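Local coordinates for Non-fluorescent flavoprotein (Photobacterium phosphoreum, PDB 1FVP), which binds flavin mononucleotide carrying a covalently attached myristate, belongs to the bacterial luciferase family and may have alkanal monooxygenase activity, at residues M129-V134 against L147-Y152; N2-G7 against Y183-A188. All blocks are in the same frame, centred on the assembly; numbering follows the deposited sequence.

Contact 1. Residues M129-V134 against L147-Y152. With FMA (6-(3-tetradecanoic acid) flavine mononucleotide), chain D.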
ATOM      1  N   MET A 129      -9.065  11.312  -2.452  1.00 17.46           N
ATOM      2  CA  MET A 129      -8.037  11.287  -3.480  1.00 17.11           C
ATOM      3  C   MET A 129      -8.302  12.314  -4.608  1.00 16.99           C
ATOM      4  O   MET A 129      -9.150  12.063  -5.490  1.00 17.20           O
ATOM      5  CB  MET A 129      -7.828   9.951  -4.162  1.00 16.71           C
ATOM      6  CG  MET A 129      -7.840   8.739  -3.319  1.00 17.45           C
ATOM      7  SD  MET A 129      -7.140   7.338  -4.282  1.00 17.69           S
ATOM      8  CE  MET A 129      -8.204   7.390  -5.723  1.00 18.21           C
ATOM      9  N   LEU A 130      -7.503  13.359  -4.578  1.00 16.09           N
ATOM     10  CA  LEU A 130      -7.487  14.470  -5.500  1.00 15.66           C
ATOM     11  C   LEU A 130      -6.145  14.625  -6.253  1.00 15.71           C
ATOM     12  O   LEU A 130      -5.031  14.436  -5.767  1.00 14.71           O
ATOM     13  CB  LEU A 130      -7.719  15.758  -4.707  1.00 15.37           C
ATOM     14  CG  LEU A 130      -8.791  15.881  -3.677  1.00 15.27           C
ATOM     15  CD1 LEU A 130      -8.403  16.902  -2.620  1.00 14.57           C
ATOM     16  CD2 LEU A 130     -10.079  16.302  -4.386  1.00 16.20           C
ATOM     17  N   HIS A 131      -6.304  15.075  -7.477  1.00 16.21           N
ATOM     18  CA  HIS A 131      -5.319  15.380  -8.493  1.00 16.44           C
ATOM     19  C   HIS A 131      -4.982  16.863  -8.523  1.00 17.22           C
ATOM     20  O   HIS A 131      -5.425  17.509  -9.493  1.00 18.48           O
ATOM     21  CB  HIS A 131      -5.838  15.026  -9.930  1.00 14.85           C
ATOM     22  CG  HIS A 131      -4.988  13.962 -10.519  1.00 15.53           C
ATOM     23  ND1 HIS A 131      -5.379  12.728 -10.944  1.00 15.30           N
ATOM     24  CD2 HIS A 131      -3.636  14.012 -10.700  1.00 16.37           C
ATOM     25  CE1 HIS A 131      -4.305  12.072 -11.382  1.00 15.79           C
ATOM     26  NE2 HIS A 131      -3.240  12.810 -11.237  1.00 16.35           N
ATOM     27  N   VAL A 132      -4.273  17.413  -7.573  1.00 17.59           N
ATOM     28  CA  VAL A 132      -3.919  18.843  -7.580  1.00 18.42           C
ATOM     29  C   VAL A 132      -3.079  19.267  -8.783  1.00 19.03           C
ATOM     30  O   VAL A 132      -2.312  18.489  -9.391  1.00 19.53           O
ATOM     31  CB  VAL A 132      -3.170  19.157  -6.265  1.00 18.27           C
ATOM     32  CG1 VAL A 132      -2.367  20.436  -6.293  1.00 18.46           C
ATOM     33  CG2 VAL A 132      -4.153  19.206  -5.105  1.00 19.79           C
ATOM     34  N   ASN A 133      -3.210  20.545  -9.097  1.00 19.33           N
ATOM     35  CA  ASN A 133      -2.462  21.209 -10.191  1.00 19.48           C
ATOM     36  C   ASN A 133      -2.638  22.711  -9.944  1.00 19.80           C
ATOM     37  O   ASN A 133      -3.701  23.181 -10.328  1.00 18.92           O
ATOM     38  CB  ASN A 133      -2.901  20.784 -11.575  1.00 18.60           C
ATOM     39  CG  ASN A 133      -2.163  21.527 -12.663  1.00 17.88           C
ATOM     40  OD1 ASN A 133      -1.928  22.716 -12.503  1.00 17.98           O
ATOM     41  ND2 ASN A 133      -1.777  20.876 -13.749  1.00 18.52           N
ATOM     42  N   VAL A 134      -1.650  23.336  -9.366  1.00 21.38           N
ATOM     43  CA  VAL A 134      -1.715  24.765  -9.035  1.00 23.94           C
ATOM     44  C   VAL A 134      -0.941  25.677  -9.964  1.00 25.72           C
ATOM     45  O   VAL A 134       0.297  25.581 -10.052  1.00 26.64           O
ATOM     46  CB  VAL A 134      -1.249  24.903  -7.558  1.00 24.16           C
ATOM     47  CG1 VAL A 134      -0.600  26.232  -7.206  1.00 24.06           C
ATOM     48  CG2 VAL A 134      -2.392  24.614  -6.600  1.00 24.71           C
ATOM     49  N   LEU A 147      -4.603  16.568 -19.527  1.00 33.41           N
ATOM     50  CA  LEU A 147      -3.626  15.810 -20.303  1.00 34.23           C
ATOM     51  C   LEU A 147      -3.197  14.600 -19.493  1.00 35.26           C
ATOM     52  O   LEU A 147      -2.871  13.546 -20.072  1.00 35.92           O
ATOM     53  CB  LEU A 147      -2.531  16.739 -20.812  1.00 34.24           C
ATOM     54  CG  LEU A 147      -2.488  16.810 -22.346  1.00 34.67           C
ATOM     55  CD1 LEU A 147      -3.423  17.898 -22.838  1.00 34.59           C
ATOM     56  CD2 LEU A 147      -1.057  17.060 -22.797  1.00 34.48           C
ATOM     57  N   TYR A 148      -3.222  14.748 -18.176  1.00 36.12           N
ATOM     58  CA  TYR A 148      -2.847  13.628 -17.282  1.00 36.39           C
ATOM     59  C   TYR A 148      -3.940  12.554 -17.344  1.00 36.81           C
ATOM     60  O   TYR A 148      -3.667  11.348 -17.272  1.00 36.58           O
ATOM     61  CB  TYR A 148      -2.617  14.123 -15.857  1.00 36.49           C
ATOM     62  CG  TYR A 148      -1.761  13.190 -15.038  1.00 37.49           C
ATOM     63  CD1 TYR A 148      -0.381  13.164 -15.264  1.00 38.10           C
ATOM     64  CD2 TYR A 148      -2.287  12.343 -14.063  1.00 37.57           C
ATOM     65  CE1 TYR A 148       0.448  12.324 -14.524  1.00 38.75           C
ATOM     66  CE2 TYR A 148      -1.467  11.498 -13.315  1.00 38.07           C
ATOM     67  CZ  TYR A 148      -0.099  11.484 -13.547  1.00 38.53           C
ATOM     68  OH  TYR A 148       0.727  10.662 -12.829  1.00 38.17           O
ATOM     69  N   ILE A 149      -5.173  13.013 -17.492  1.00 37.17           N
ATOM     70  CA  ILE A 149      -6.396  12.247 -17.601  1.00 37.15           C
ATOM     71  C   ILE A 149      -6.661  11.722 -19.019  1.00 37.67           C
ATOM     72  O   ILE A 149      -6.781  10.511 -19.224  1.00 37.52           O
ATOM     73  CB  ILE A 149      -7.688  13.058 -17.209  1.00 36.15           C
ATOM     74  CG1 ILE A 149      -7.462  13.978 -16.019  1.00 35.52           C
ATOM     75  CG2 ILE A 149      -8.852  12.043 -17.022  1.00 36.76           C
ATOM     76  CD1 ILE A 149      -7.324  13.311 -14.634  1.00 35.70           C
ATOM     77  N   GLU A 150      -6.782  12.639 -19.964  1.00 38.53           N
ATOM     78  CA  GLU A 150      -7.043  12.279 -21.359  1.00 39.94           C
ATOM     79  C   GLU A 150      -6.213  11.081 -21.801  1.00 40.61           C
ATOM     80  O   GLU A 150      -6.639  10.355 -22.724  1.00 40.86           O
ATOM     81  CB  GLU A 150      -6.859  13.409 -22.365  1.00 40.60           C
ATOM     82  CG  GLU A 150      -8.111  13.860 -23.104  1.00 41.06           C
ATOM     83  CD  GLU A 150      -8.066  15.198 -23.772  1.00 41.41           C
ATOM     84  OE1 GLU A 150      -8.041  16.250 -23.148  1.00 41.67           O
ATOM     85  OE2 GLU A 150      -8.075  15.082 -25.019  1.00 41.63           O
ATOM     86  N   ASN A 151      -5.072  10.897 -21.166  1.00 41.22           N
ATOM     87  CA  ASN A 151      -4.200   9.750 -21.480  1.00 42.07           C
ATOM     88  C   ASN A 151      -4.752   8.542 -20.702  1.00 42.91           C
ATOM     89  O   ASN A 151      -4.936   7.465 -21.283  1.00 42.78           O
ATOM     90  CB  ASN A 151      -2.740  10.035 -21.148  1.00 41.46           C
ATOM     91  CG  ASN A 151      -2.109  10.878 -22.236  1.00 41.02           C
ATOM     92  OD1 ASN A 151      -1.640  11.975 -21.943  1.00 40.83           O
ATOM     93  ND2 ASN A 151      -2.155  10.345 -23.454  1.00 41.02           N
ATOM     94  N   TYR A 152      -4.971   8.815 -19.424  1.00 43.74           N
ATOM     95  CA  TYR A 152      -5.488   7.860 -18.449  1.00 44.82           C
ATOM     96  C   TYR A 152      -6.748   7.170 -18.957  1.00 45.50           C
ATOM     97  O   TYR A 152      -6.900   5.966 -18.650  1.00 45.58           O
ATOM     98  CB  TYR A 152      -5.665   8.497 -17.038  1.00 45.65           C
ATOM     99  CG  TYR A 152      -6.811   7.859 -16.285  1.00 46.40           C
ATOM    100  CD1 TYR A 152      -8.112   8.348 -16.448  1.00 47.08           C
ATOM    101  CD2 TYR A 152      -6.625   6.725 -15.501  1.00 46.90           C
ATOM    102  CE1 TYR A 152      -9.197   7.723 -15.832  1.00 47.98           C
ATOM    103  CE2 TYR A 152      -7.698   6.098 -14.868  1.00 47.41           C
ATOM    104  CZ  TYR A 152      -8.985   6.594 -15.035  1.00 47.85           C
ATOM    105  OH  TYR A 152     -10.039   5.969 -14.421  1.00 47.83           O
TER
HETATM  106  N1  FMA D 233     -11.108  22.540   9.922  1.00 60.48           N
HETATM  107  C2  FMA D 233     -10.564  21.577  10.667  1.00 60.72           C
HETATM  108  O2  FMA D 233     -11.066  20.923  11.501  1.00 61.31           O
HETATM  109  N3  FMA D 233      -9.162  21.237  10.469  1.00 60.32           N
HETATM  110  C4  FMA D 233      -8.415  21.881   9.551  1.00 60.08           C
HETATM  111  O4  FMA D 233      -7.251  21.568   9.427  1.00 60.17           O
HETATM  112  C4A FMA D 233      -9.017  22.914   8.767  1.00 59.98           C
HETATM  113  N5  FMA D 233      -8.382  23.602   7.852  1.00 59.61           N
HETATM  114  C5A FMA D 233      -8.891  24.583   7.089  1.00 59.09           C
HETATM  115  C6  FMA D 233      -8.136  25.261   6.136  1.00 58.14           C
HETATM  116  C7  FMA D 233      -8.748  26.248   5.404  1.00 58.58           C
HETATM  117  C7M FMA D 233      -8.007  27.076   4.297  1.00 58.82           C
HETATM  118  C8  FMA D 233     -10.135  26.594   5.609  1.00 58.87           C
HETATM  119  C8M FMA D 233     -10.842  27.662   4.840  1.00 58.53           C
HETATM  120  C9  FMA D 233     -10.851  25.903   6.564  1.00 59.24           C
HETATM  121  C9A FMA D 233     -10.303  24.905   7.316  1.00 59.43           C
HETATM  122  N10 FMA D 233     -10.972  24.169   8.285  1.00 59.88           N
HETATM  123  C10 FMA D 233     -10.450  23.203   9.039  1.00 60.07           C
HETATM  124  C1B FMA D 233     -12.449  24.461   8.559  1.00 60.34           C
HETATM  125  C2B FMA D 233     -13.280  23.220   9.101  1.00 61.21           C
HETATM  126  O2B FMA D 233     -14.384  23.219   8.214  1.00 61.05           O
HETATM  127  C3B FMA D 233     -13.654  23.460  10.546  1.00 62.19           C
HETATM  128  O3' FMA D 233     -12.804  24.386  11.144  1.00 62.26           O
HETATM  129  C4B FMA D 233     -13.713  22.209  11.431  1.00 63.13           C
HETATM  130  O4' FMA D 233     -14.666  21.228  10.884  1.00 62.91           O
HETATM  131  C5B FMA D 233     -14.183  22.578  12.866  1.00 64.30           C
HETATM  132  O5' FMA D 233     -15.460  21.740  13.124  1.00 65.69           O
HETATM  133  P   FMA D 233     -16.864  22.235  13.653  1.00 66.69           P
HETATM  134  O1P FMA D 233     -16.476  22.643  15.117  1.00 66.42           O
HETATM  135  O2P FMA D 233     -17.267  23.371  12.847  1.00 66.35           O
HETATM  136  O3P FMA D 233     -17.774  21.212  13.465  1.00 66.81           O
HETATM  137  C1' FMA D 233      -4.569  25.772   6.818  0.92 56.81           C
HETATM  138  O1' FMA D 233      -4.709  26.710   5.944  0.84 56.91           O
HETATM  139  O2' FMA D 233      -3.650  25.852   7.640  0.69 56.83           O
HETATM  140  C2' FMA D 233      -5.865  25.126   7.181  0.94 56.80           C
HETATM  141  C3' FMA D 233      -6.735  24.848   5.948  0.98 56.83           C
HETATM  142  C4' FMA D 233      -6.510  23.428   5.527  1.00 55.71           C
HETATM  143  C5' FMA D 233      -5.493  23.107   4.457  1.00 54.27           C
HETATM  144  C6' FMA D 233      -5.992  22.119   3.433  1.00 52.90           C
HETATM  145  C7' FMA D 233      -4.866  21.320   2.791  1.00 51.63           C
HETATM  146  C8' FMA D 233      -4.695  21.474   1.340  1.00 50.39           C
HETATM  147  C9' FMA D 233      -5.395  20.518   0.390  1.00 49.40           C
HETATM  148  C11 FMA D 233      -5.434  21.002  -1.027  1.00 48.72           C
HETATM  149  C12 FMA D 233      -4.302  21.724  -1.659  1.00 48.26           C
HETATM  150  C13 FMA D 233      -4.355  22.071  -3.110  1.00 47.59           C
HETATM  151  C14 FMA D 233      -3.157  22.746  -3.696  1.00 47.07           C
HETATM  152  C15 FMA D 233      -2.563  23.837  -2.850  1.00 46.97           C

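Contact 2. Residues N2-G7 against Y183-A188. With FMA (6-(3-tetradecanoic acid) flavine mononucleotide), chain D.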
ATOM      1  N   ASN A   2      -9.875  16.171  14.060  1.00 47.87           N
ATOM      2  CA  ASN A   2     -10.299  17.501  13.630  1.00 46.59           C
ATOM      3  C   ASN A   2      -9.015  17.989  12.895  1.00 45.75           C
ATOM      4  O   ASN A   2      -8.956  18.928  12.118  1.00 45.63           O
ATOM      5  CB  ASN A   2     -10.758  18.405  14.740  1.00 47.24           C
ATOM      6  CG  ASN A   2      -9.718  19.372  15.277  1.00 47.83           C
ATOM      7  OD1 ASN A   2      -8.492  19.139  15.276  1.00 48.12           O
ATOM      8  ND2 ASN A   2     -10.197  20.524  15.765  1.00 48.17           N
ATOM      9  N   LYS A   3      -7.989  17.258  13.311  1.00 44.47           N
ATOM     10  CA  LYS A   3      -6.622  17.363  12.835  1.00 42.96           C
ATOM     11  C   LYS A   3      -6.642  16.489  11.556  1.00 41.55           C
ATOM     12  O   LYS A   3      -7.032  15.329  11.689  1.00 41.09           O
ATOM     13  CB  LYS A   3      -5.575  16.738  13.738  1.00 43.74           C
ATOM     14  CG  LYS A   3      -4.257  16.425  13.019  1.00 44.17           C
ATOM     15  CD  LYS A   3      -3.277  15.707  13.920  1.00 44.95           C
ATOM     16  CE  LYS A   3      -2.111  15.114  13.155  1.00 45.67           C
ATOM     17  NZ  LYS A   3      -0.987  14.825  14.091  1.00 46.47           N
ATOM     18  N   TRP A   4      -6.230  17.106  10.487  1.00 40.50           N
ATOM     19  CA  TRP A   4      -6.171  16.508   9.161  1.00 39.35           C
ATOM     20  C   TRP A   4      -4.754  16.041   8.809  1.00 39.05           C
ATOM     21  O   TRP A   4      -3.860  16.894   8.700  1.00 39.69           O
ATOM     22  CB  TRP A   4      -6.613  17.516   8.111  1.00 37.84           C
ATOM     23  CG  TRP A   4      -7.970  18.073   8.297  1.00 37.77           C
ATOM     24  CD1 TRP A   4      -8.871  17.879   9.304  1.00 37.43           C
ATOM     25  CD2 TRP A   4      -8.584  19.016   7.391  1.00 37.84           C
ATOM     26  NE1 TRP A   4      -9.998  18.631   9.093  1.00 37.50           N
ATOM     27  CE2 TRP A   4      -9.856  19.328   7.924  1.00 37.67           C
ATOM     28  CE3 TRP A   4      -8.169  19.585   6.190  1.00 37.29           C
ATOM     29  CZ2 TRP A   4     -10.719  20.200   7.285  1.00 37.72           C
ATOM     30  CZ3 TRP A   4      -9.028  20.456   5.568  1.00 37.68           C
ATOM     31  CH2 TRP A   4     -10.282  20.757   6.095  1.00 37.64           C
ATOM     32  N   ASN A   5      -4.652  14.735   8.640  1.00 37.96           N
ATOM     33  CA  ASN A   5      -3.338  14.142   8.258  1.00 36.55           C
ATOM     34  C   ASN A   5      -3.351  14.295   6.729  1.00 35.20           C
ATOM     35  O   ASN A   5      -4.461  14.399   6.156  1.00 35.08           O
ATOM     36  CB  ASN A   5      -3.206  12.769   8.878  1.00 37.47           C
ATOM     37  CG  ASN A   5      -1.812  12.199   9.002  1.00 38.41           C
ATOM     38  OD1 ASN A   5      -1.511  11.135   8.414  1.00 38.94           O
ATOM     39  ND2 ASN A   5      -0.907  12.837   9.753  1.00 38.46           N
ATOM     40  N   TYR A   6      -2.189  14.345   6.117  1.00 33.42           N
ATOM     41  CA  TYR A   6      -2.027  14.480   4.668  1.00 31.15           C
ATOM     42  C   TYR A   6      -1.043  13.442   4.137  1.00 29.40           C
ATOM     43  O   TYR A   6       0.011  13.204   4.740  1.00 28.62           O
ATOM     44  CB  TYR A   6      -1.519  15.880   4.298  1.00 31.99           C
ATOM     45  CG  TYR A   6      -2.476  16.975   4.676  1.00 32.87           C
ATOM     46  CD1 TYR A   6      -3.598  17.244   3.884  1.00 33.83           C
ATOM     47  CD2 TYR A   6      -2.271  17.744   5.811  1.00 33.41           C
ATOM     48  CE1 TYR A   6      -4.490  18.261   4.215  1.00 34.24           C
ATOM     49  CE2 TYR A   6      -3.162  18.758   6.166  1.00 34.18           C
ATOM     50  CZ  TYR A   6      -4.265  19.011   5.364  1.00 34.45           C
ATOM     51  OH  TYR A   6      -5.109  20.014   5.735  1.00 35.43           O
ATOM     52  N   GLY A   7      -1.424  12.874   3.013  1.00 28.03           N
ATOM     53  CA  GLY A   7      -0.618  11.836   2.331  1.00 26.62           C
ATOM     54  C   GLY A   7      -0.490  12.231   0.864  1.00 25.58           C
ATOM     55  O   GLY A   7      -1.074  13.258   0.494  1.00 26.11           O
ATOM     56  N   TYR A 183     -10.839  25.720  -1.795  1.00 36.00           N
ATOM     57  CA  TYR A 183     -11.751  24.845  -2.541  1.00 36.07           C
ATOM     58  C   TYR A 183     -11.882  23.491  -1.844  1.00 36.32           C
ATOM     59  O   TYR A 183     -12.995  22.958  -1.757  1.00 37.14           O
ATOM     60  CB  TYR A 183     -11.325  24.562  -3.989  1.00 35.36           C
ATOM     61  CG  TYR A 183     -12.101  23.449  -4.651  1.00 34.36           C
ATOM     62  CD1 TYR A 183     -13.453  23.574  -4.936  1.00 34.33           C
ATOM     63  CD2 TYR A 183     -11.479  22.255  -4.976  1.00 34.76           C
ATOM     64  CE1 TYR A 183     -14.172  22.556  -5.555  1.00 34.53           C
ATOM     65  CE2 TYR A 183     -12.182  21.222  -5.591  1.00 35.41           C
ATOM     66  CZ  TYR A 183     -13.533  21.372  -5.889  1.00 35.00           C
ATOM     67  OH  TYR A 183     -14.176  20.325  -6.492  1.00 34.89           O
ATOM     68  N   VAL A 184     -10.723  22.993  -1.464  1.00 35.95           N
ATOM     69  CA  VAL A 184     -10.705  21.669  -0.788  1.00 35.32           C
ATOM     70  C   VAL A 184     -11.322  21.881   0.586  1.00 35.25           C
ATOM     71  O   VAL A 184     -12.323  21.235   0.952  1.00 35.45           O
ATOM     72  CB  VAL A 184      -9.270  21.150  -0.885  1.00 35.11           C
ATOM     73  CG1 VAL A 184      -8.821  20.991  -2.336  1.00 34.77           C
ATOM     74  CG2 VAL A 184      -8.301  22.087  -0.181  1.00 34.99           C
ATOM     75  N   ALA A 185     -10.767  22.824   1.328  1.00 34.81           N
ATOM     76  CA  ALA A 185     -11.245  23.138   2.682  1.00 34.46           C
ATOM     77  C   ALA A 185     -12.573  23.876   2.558  1.00 34.32           C
ATOM     78  O   ALA A 185     -12.819  24.899   3.203  1.00 34.63           O
ATOM     79  CB  ALA A 185     -10.202  23.895   3.468  1.00 34.08           C
ATOM     80  N   ASN A 186     -13.398  23.323   1.715  1.00 34.05           N
ATOM     81  CA  ASN A 186     -14.757  23.770   1.366  1.00 34.04           C
ATOM     82  C   ASN A 186     -15.496  22.440   1.079  1.00 33.28           C
ATOM     83  O   ASN A 186     -16.624  22.208   1.519  1.00 33.66           O
ATOM     84  CB  ASN A 186     -14.745  24.732   0.198  1.00 35.71           C
ATOM     85  CG  ASN A 186     -15.853  25.758   0.082  1.00 36.91           C
ATOM     86  OD1 ASN A 186     -17.060  25.444   0.032  1.00 36.95           O
ATOM     87  ND2 ASN A 186     -15.424  27.033   0.021  1.00 36.53           N
ATOM     88  N   LEU A 187     -14.739  21.632   0.344  1.00 31.75           N
ATOM     89  CA  LEU A 187     -15.156  20.309  -0.071  1.00 30.35           C
ATOM     90  C   LEU A 187     -15.139  19.362   1.134  1.00 30.35           C
ATOM     91  O   LEU A 187     -16.024  18.484   1.231  1.00 30.28           O
ATOM     92  CB  LEU A 187     -14.284  19.779  -1.223  1.00 28.54           C
ATOM     93  CG  LEU A 187     -14.785  18.439  -1.770  1.00 27.61           C
ATOM     94  CD1 LEU A 187     -16.246  18.527  -2.198  1.00 26.08           C
ATOM     95  CD2 LEU A 187     -13.923  18.010  -2.941  1.00 27.31           C
ATOM     96  N   ALA A 188     -14.127  19.590   1.981  1.00 29.54           N
ATOM     97  CA  ALA A 188     -14.006  18.746   3.189  1.00 28.58           C
ATOM     98  C   ALA A 188     -15.454  18.682   3.716  1.00 28.31           C
ATOM     99  O   ALA A 188     -16.004  17.601   3.919  1.00 28.19           O
ATOM    100  CB  ALA A 188     -13.049  19.295   4.209  1.00 28.34           C
TER
HETATM  101  N1  FMA D 233     -11.108  22.540   9.922  1.00 60.48           N
HETATM  102  C2  FMA D 233     -10.564  21.577  10.667  1.00 60.72           C
HETATM  103  O2  FMA D 233     -11.066  20.923  11.501  1.00 61.31           O
HETATM  104  N3  FMA D 233      -9.162  21.237  10.469  1.00 60.32           N
HETATM  105  C4  FMA D 233      -8.415  21.881   9.551  1.00 60.08           C
HETATM  106  O4  FMA D 233      -7.251  21.568   9.427  1.00 60.17           O
HETATM  107  C4A FMA D 233      -9.017  22.914   8.767  1.00 59.98           C
HETATM  108  N5  FMA D 233      -8.382  23.602   7.852  1.00 59.61           N
HETATM  109  C5A FMA D 233      -8.891  24.583   7.089  1.00 59.09           C
HETATM  110  C6  FMA D 233      -8.136  25.261   6.136  1.00 58.14           C
HETATM  111  C7  FMA D 233      -8.748  26.248   5.404  1.00 58.58           C
HETATM  112  C7M FMA D 233      -8.007  27.076   4.297  1.00 58.82           C
HETATM  113  C8  FMA D 233     -10.135  26.594   5.609  1.00 58.87           C
HETATM  114  C8M FMA D 233     -10.842  27.662   4.840  1.00 58.53           C
HETATM  115  C9  FMA D 233     -10.851  25.903   6.564  1.00 59.24           C
HETATM  116  C9A FMA D 233     -10.303  24.905   7.316  1.00 59.43           C
HETATM  117  N10 FMA D 233     -10.972  24.169   8.285  1.00 59.88           N
HETATM  118  C10 FMA D 233     -10.450  23.203   9.039  1.00 60.07           C
HETATM  119  C1B FMA D 233     -12.449  24.461   8.559  1.00 60.34           C
HETATM  120  C2B FMA D 233     -13.280  23.220   9.101  1.00 61.21           C
HETATM  121  O2B FMA D 233     -14.384  23.219   8.214  1.00 61.05           O
HETATM  122  C3B FMA D 233     -13.654  23.460  10.546  1.00 62.19           C
HETATM  123  O3' FMA D 233     -12.804  24.386  11.144  1.00 62.26           O
HETATM  124  C4B FMA D 233     -13.713  22.209  11.431  1.00 63.13           C
HETATM  125  O4' FMA D 233     -14.666  21.228  10.884  1.00 62.91           O
HETATM  126  C5B FMA D 233     -14.183  22.578  12.866  1.00 64.30           C
HETATM  127  O5' FMA D 233     -15.460  21.740  13.124  1.00 65.69           O
HETATM  128  P   FMA D 233     -16.864  22.235  13.653  1.00 66.69           P
HETATM  129  O1P FMA D 233     -16.476  22.643  15.117  1.00 66.42           O
HETATM  130  O2P FMA D 233     -17.267  23.371  12.847  1.00 66.35           O
HETATM  131  O3P FMA D 233     -17.774  21.212  13.465  1.00 66.81           O
HETATM  132  C1' FMA D 233      -4.569  25.772   6.818  0.92 56.81           C
HETATM  133  O1' FMA D 233      -4.709  26.710   5.944  0.84 56.91           O
HETATM  134  O2' FMA D 233      -3.650  25.852   7.640  0.69 56.83           O
HETATM  135  C2' FMA D 233      -5.865  25.126   7.181  0.94 56.80           C
HETATM  136  C3' FMA D 233      -6.735  24.848   5.948  0.98 56.83           C
HETATM  137  C4' FMA D 233      -6.510  23.428   5.527  1.00 55.71           C
HETATM  138  C5' FMA D 233      -5.493  23.107   4.457  1.00 54.27           C
HETATM  139  C6' FMA D 233      -5.992  22.119   3.433  1.00 52.90           C
HETATM  140  C7' FMA D 233      -4.866  21.320   2.791  1.00 51.63           C
HETATM  141  C8' FMA D 233      -4.695  21.474   1.340  1.00 50.39           C
HETATM  142  C9' FMA D 233      -5.395  20.518   0.390  1.00 49.40           C
HETATM  143  C11 FMA D 233      -5.434  21.002  -1.027  1.00 48.72           C
HETATM  144  C12 FMA D 233      -4.302  21.724  -1.659  1.00 48.26           C
HETATM  145  C13 FMA D 233      -4.355  22.071  -3.110  1.00 47.59           C
HETATM  146  C14 FMA D 233      -3.157  22.746  -3.696  1.00 47.07           C
HETATM  147  C15 FMA D 233      -2.563  23.837  -2.850  1.00 46.97           C

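Contact 1. Residues M129-V134 against L147-Y152
H131, at the break within strand 126-134, and Y148, on the weakly bonded turns 147-152 of helix 138-155, make the nearest backbone approach, with their CA atoms 9.3 Å apart. Two rings bridge that distance. The imidazole of H131 turns NE2 and CE1 toward CD2 and CE2 of the phenol, and NE2 lies 3.0 Å from CD2 of Y148. The planes are inclined at 68° and the centroids are 4.8 Å apart, an oblique pairing in which the two side chains cross at about a right angle. A chi1 of -158° sets the phenol of Y148 opposite its own backbone nitrogen and carries it across to the histidine. I149 adds the end of its chain, CD1 lying 4.2 Å from ND1 of H131. V11 and W96 also touch H131, whose backbone N is hydrogen-bonded to OD1 of N172. V132 and V134 instead meet the fatty chain of the bound flavin: V132 CG2 is 3.5 Å from C13, and V134 CG2 is 3.5 Å from C14. The arrangement is that of a beta-alpha unit in the barrel-like fold of the bacterial luciferase family, with the helix packing over the break in the strand before it.

Contact 2. Residues N2-G7 against Y183-A188
With chi1 at -58° and chi2 at 4°, the indole of W4 swings to the side opposite its carbonyl carbon and extends its six-membered ring toward the helix 178-190, where CH2 comes 3.7 Å from CB of A188. The same carbon lies 4.1 Å from CB of A185, a methyl that sits at the indole edge, near the ring plane. The CB of A188 points toward the tryptophan, whereas A185, at the centre of an inverse gamma turn in the kinked helix, meets CH2 from the edge.

One face of the indole is laid against the flavin, whose C4 is 3.4 Å above the ring plane and over its centre. A185 reaches the other end of the isoalloxazine, its CB 3.4 Å from C7. In this barrel-like fold of the luciferase family, the segment 2-7 leads into strand 6-11, which runs parallel to strand 195-199, and the helix 178-190 directly precedes the latter; the flavin ring therefore lies beside residues that precede strand 6-11, next to the helix that leads into strand 195-199. The pyrimidine end is fixed by a hydrogen bond from flavin N3 to the backbone O of N2, 2.8 Å long with an N-H...O angle of 149°. Further along the ligand, OH and CE1 of Y6 lie beside C7' of the fatty chain, while CG2 of V184, set between its backbone nitrogen and carbonyl carbon, lies 3.2 Å from C11. F197 also meets the indole of W4, and V221 of helix 207-227 touches Y6.

A single flavin-myristate adduct spans both contacts, whose centres are about 19 Å apart. Contact 2 takes the isoalloxazine and the fatty chain as far as C11; the terminal carbons continue to segment 129-134 of contact 1. Protein packing joins them as well, since CD1 of L130 lies 4.1 Å from CG1 of V184. Both contacts reach the same sheet, and along the chain contact 1 is nested inside the loop that contact 2 closes. OD1 of N193 adds a further hydrogen bond to this ligand. On its far side contact 1 approaches another FMA molecule, about 6 Å from the side chain of Y148.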